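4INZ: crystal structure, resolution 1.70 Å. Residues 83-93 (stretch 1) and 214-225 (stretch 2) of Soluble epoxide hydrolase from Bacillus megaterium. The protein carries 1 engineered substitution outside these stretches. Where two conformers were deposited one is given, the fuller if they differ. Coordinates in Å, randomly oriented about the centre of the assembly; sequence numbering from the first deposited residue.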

# COMPACT_ATOMS: atom_id res chain seq x y z
N GLY A 83 -9.85 -10.81 15.35
CA GLY A 83 -10.94 -11.14 14.45
C GLY A 83 -10.79 -10.61 13.04
O GLY A 83 -10.23 -9.54 12.82
N LEU A 84 -11.31 -11.37 12.08
CA LEU A 84 -11.20 -11.00 10.67
C LEU A 84 -11.96 -9.72 10.36
O LEU A 84 -11.53 -8.93 9.52
CB LEU A 84 -11.75 -12.12 9.78
CG LEU A 84 -10.86 -13.35 9.63
CD1 LEU A 84 -11.55 -14.38 8.75
CD2 LEU A 84 -9.50 -12.95 9.05
N GLU A 85 -13.08 -9.52 11.04
CA GLU A 85 -13.93 -8.37 10.78
C GLU A 85 -13.20 -7.06 11.03
O GLU A 85 -13.58 -6.02 10.49
CB GLU A 85 -15.22 -8.46 11.61
CG GLU A 85 -16.07 -9.67 11.25
CD GLU A 85 -17.44 -9.63 11.89
OE1 GLU A 85 -18.39 -10.18 11.29
OE2 GLU A 85 -17.57 -9.05 13.00
N SER A 86 -12.15 -7.11 11.85
CA SER A 86 -11.38 -5.91 12.17
C SER A 86 -10.48 -5.46 11.03
O SER A 86 -9.85 -4.40 11.11
CB SER A 86 -10.54 -6.15 13.43
OG SER A 86 -11.38 -6.41 14.55
N TYR A 87 -10.42 -6.27 9.97
CA TYR A 87 -9.51 -6.00 8.85
C TYR A 87 -10.24 -5.95 7.51
O TYR A 87 -9.62 -6.10 6.45
CB TYR A 87 -8.39 -7.03 8.83
CG TYR A 87 -7.60 -7.02 10.12
CD1 TYR A 87 -6.57 -6.10 10.32
CD2 TYR A 87 -7.93 -7.88 11.16
CE1 TYR A 87 -5.86 -6.07 11.52
CE2 TYR A 87 -7.23 -7.85 12.35
CZ TYR A 87 -6.20 -6.95 12.53
OH TYR A 87 -5.52 -6.92 13.73
N GLU A 88 -11.54 -5.72 7.57
CA GLU A 88 -12.36 -5.55 6.37
C GLU A 88 -12.17 -4.16 5.76
O GLU A 88 -11.88 -3.20 6.47
CB GLU A 88 -13.84 -5.77 6.71
CG GLU A 88 -14.17 -7.20 7.07
CD GLU A 88 -14.43 -8.05 5.84
OE1 GLU A 88 -14.27 -7.54 4.70
OE2 GLU A 88 -14.80 -9.24 6.00
N ILE A 89 -12.37 -4.06 4.45
CA ILE A 89 -12.11 -2.82 3.72
C ILE A 89 -12.82 -1.59 4.29
O ILE A 89 -12.22 -0.52 4.36
CB ILE A 89 -12.45 -2.97 2.21
CG1 ILE A 89 -12.01 -1.73 1.43
CG2 ILE A 89 -13.94 -3.26 2.01
CD1 ILE A 89 -10.48 -1.53 1.36
N ASP A 90 -14.08 -1.72 4.72
CA ASP A 90 -14.78 -0.56 5.24
C ASP A 90 -14.10 -0.02 6.50
O ASP A 90 -14.07 1.19 6.74
CB ASP A 90 -16.25 -0.89 5.55
CG ASP A 90 -17.09 -1.08 4.30
OD1 ASP A 90 -16.60 -0.79 3.19
OD2 ASP A 90 -18.26 -1.51 4.43
N VAL A 91 -13.56 -0.93 7.31
CA VAL A 91 -12.86 -0.54 8.53
C VAL A 91 -11.57 0.19 8.18
O VAL A 91 -11.28 1.25 8.73
CB VAL A 91 -12.53 -1.77 9.40
CG1 VAL A 91 -11.78 -1.33 10.66
CG2 VAL A 91 -13.81 -2.50 9.77
N LEU A 92 -10.81 -0.39 7.26
CA LEU A 92 -9.55 0.19 6.82
C LEU A 92 -9.74 1.57 6.20
O LEU A 92 -8.95 2.48 6.43
CB LEU A 92 -8.87 -0.74 5.81
CG LEU A 92 -8.56 -2.13 6.37
CD1 LEU A 92 -8.24 -3.11 5.25
CD2 LEU A 92 -7.41 -2.07 7.38
N VAL A 93 -10.80 1.72 5.41
CA VAL A 93 -11.11 3.00 4.78
C VAL A 93 -11.46 4.07 5.82
O VAL A 93 -11.07 5.23 5.70
CB VAL A 93 -12.26 2.87 3.74
CG1 VAL A 93 -12.83 4.24 3.37
CG2 VAL A 93 -11.78 2.13 2.50
N LEU A 214 -0.51 -12.65 12.07
CA LEU A 214 -1.92 -13.02 11.97
C LEU A 214 -2.75 -11.86 11.43
O LEU A 214 -3.54 -12.01 10.50
CB LEU A 214 -2.46 -13.48 13.33
CG LEU A 214 -3.95 -13.82 13.38
CD1 LEU A 214 -4.31 -14.87 12.33
CD2 LEU A 214 -4.36 -14.29 14.77
N SER A 215 -2.55 -10.68 12.02
CA SER A 215 -3.24 -9.47 11.57
C SER A 215 -2.94 -9.19 10.10
O SER A 215 -3.85 -8.87 9.33
CB SER A 215 -2.79 -8.27 12.40
OG SER A 215 -3.20 -8.41 13.74
N MET A 216 -1.67 -9.28 9.72
CA MET A 216 -1.28 -8.98 8.35
C MET A 216 -2.01 -9.92 7.37
O MET A 216 -2.57 -9.46 6.37
CB MET A 216 0.25 -9.05 8.21
CG MET A 216 0.95 -8.07 9.16
SD MET A 216 2.67 -8.42 9.61
CE MET A 216 3.51 -8.06 8.06
N LEU A 217 -2.02 -11.22 7.68
CA LEU A 217 -2.70 -12.20 6.82
C LEU A 217 -4.21 -12.01 6.81
O LEU A 217 -4.88 -12.34 5.83
CB LEU A 217 -2.33 -13.62 7.25
CG LEU A 217 -0.85 -13.97 7.05
CD1 LEU A 217 -0.47 -15.30 7.70
CD2 LEU A 217 -0.50 -13.98 5.56
N SER A 218 -4.75 -11.48 7.91
CA SER A 218 -6.19 -11.28 8.04
C SER A 218 -6.76 -10.39 6.94
O SER A 218 -7.89 -10.60 6.48
CB SER A 218 -6.55 -10.73 9.42
OG SER A 218 -6.31 -11.69 10.43
N TYR A 219 -5.99 -9.40 6.51
CA TYR A 219 -6.37 -8.57 5.37
C TYR A 219 -6.76 -9.44 4.18
O TYR A 219 -7.80 -9.23 3.55
CB TYR A 219 -5.21 -7.68 4.94
CG TYR A 219 -4.92 -6.48 5.80
CD1 TYR A 219 -4.39 -6.62 7.08
CD2 TYR A 219 -5.13 -5.20 5.31
CE1 TYR A 219 -4.10 -5.51 7.84
CE2 TYR A 219 -4.85 -4.08 6.07
CZ TYR A 219 -4.33 -4.24 7.33
OH TYR A 219 -4.05 -3.13 8.08
N TYR A 220 -5.89 -10.40 3.86
CA TYR A 220 -6.08 -11.25 2.69
C TYR A 220 -7.28 -12.18 2.84
O TYR A 220 -7.90 -12.59 1.85
CB TYR A 220 -4.82 -12.10 2.42
CG TYR A 220 -3.63 -11.31 1.95
CD1 TYR A 220 -3.36 -11.16 0.60
CD2 TYR A 220 -2.75 -10.72 2.86
CE1 TYR A 220 -2.26 -10.43 0.16
CE2 TYR A 220 -1.66 -9.99 2.43
CZ TYR A 220 -1.41 -9.85 1.08
OH TYR A 220 -0.32 -9.13 0.65
N ARG A 221 -7.59 -12.53 4.08
CA ARG A 221 -8.62 -13.53 4.34
C ARG A 221 -10.03 -12.97 4.24
O ARG A 221 -11.01 -13.69 4.43
CB ARG A 221 -8.36 -14.21 5.70
CG ARG A 221 -7.12 -15.07 5.63
CD ARG A 221 -6.57 -15.49 6.98
NE ARG A 221 -5.43 -16.37 6.78
CZ ARG A 221 -4.72 -16.94 7.75
NH1 ARG A 221 -5.02 -16.71 9.02
NH2 ARG A 221 -3.70 -17.73 7.44
N ASN A 222 -10.13 -11.68 3.92
CA ASN A 222 -11.40 -11.04 3.63
C ASN A 222 -11.60 -10.78 2.14
O ASN A 222 -12.67 -10.35 1.72
CB ASN A 222 -11.53 -9.72 4.39
CG ASN A 222 -11.71 -9.93 5.88
OD1 ASN A 222 -12.38 -10.86 6.30
ND2 ASN A 222 -11.11 -9.05 6.67
N LEU A 223 -10.56 -11.04 1.34
CA LEU A 223 -10.64 -10.79 -0.09
C LEU A 223 -11.72 -11.63 -0.76
O LEU A 223 -11.88 -12.82 -0.46
CB LEU A 223 -9.29 -11.03 -0.77
CG LEU A 223 -8.18 -10.05 -0.40
CD1 LEU A 223 -6.84 -10.51 -0.96
CD2 LEU A 223 -8.53 -8.66 -0.91
N LYS A 224 -12.46 -11.02 -1.67
CA LYS A 224 -13.52 -11.71 -2.40
C LYS A 224 -13.12 -11.83 -3.86
O LYS A 224 -13.66 -11.14 -4.72
CB LYS A 224 -14.85 -10.96 -2.26
CG LYS A 224 -15.34 -10.85 -0.82
CD LYS A 224 -15.66 -12.22 -0.24
CE LYS A 224 -15.02 -12.44 1.13
NZ LYS A 224 -15.50 -11.48 2.17
N ILE A 225 -12.16 -12.71 -4.12
CA ILE A 225 -11.62 -12.86 -5.47
C ILE A 225 -11.41 -14.32 -5.81
O ILE A 225 -10.58 -14.64 -6.66
CB ILE A 225 -10.25 -12.13 -5.60
CG1 ILE A 225 -9.21 -12.74 -4.66
CG2 ILE A 225 -10.42 -10.64 -5.36
CD1 ILE A 225 -7.81 -12.18 -4.83
O HOH W 1 -9.61 -7.11 3.90

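A short 3-10 segment (84-86) and the start of a helix at I89 lie against the last turns of a helix and the turn that follows it in stretch 2. G83 adopts backbone angles (phi 91°, psi 147°) at which a side chain would jam against the preceding carbonyl, so glycine fits there. L84 brings its CD2 to 3.7 Å from S218 OG and 3.8 Å from R221 CB, so that its apolar end packs beside the S218 hydroxyl and the R221 CB. Its carbonyl accepts a nearly straight hydrogen bond from the N222 side chain (ND2 to L84 O, 2.9 Å), while E85 points away.

Y87 is the centre of the contact. Its CB points toward stretch 2, and its ring lies with S215 O over one face and, obliquely, near the Y219 ring, the planes at 44° (Y87 CD1 to Y219 CE1, 3.5 Å). Beyond the ring, Y87 OH and S215 OG form a 2.8 Å hydrogen bond. The amide of N222 also reaches Y87 O weakly (ND2 to O, 3.3 Å), tying two carbonyls with one nitrogen, and a water donates to both Y87 O and Y219 O.

E88 occupies the N-cap position, its OE2 4.5 Å from K224 NZ, too far for a salt bridge. One helical turn on, L92 packs CD2 against Y219 CE2 at 3.5 Å, an apolar contact suited to this buried site.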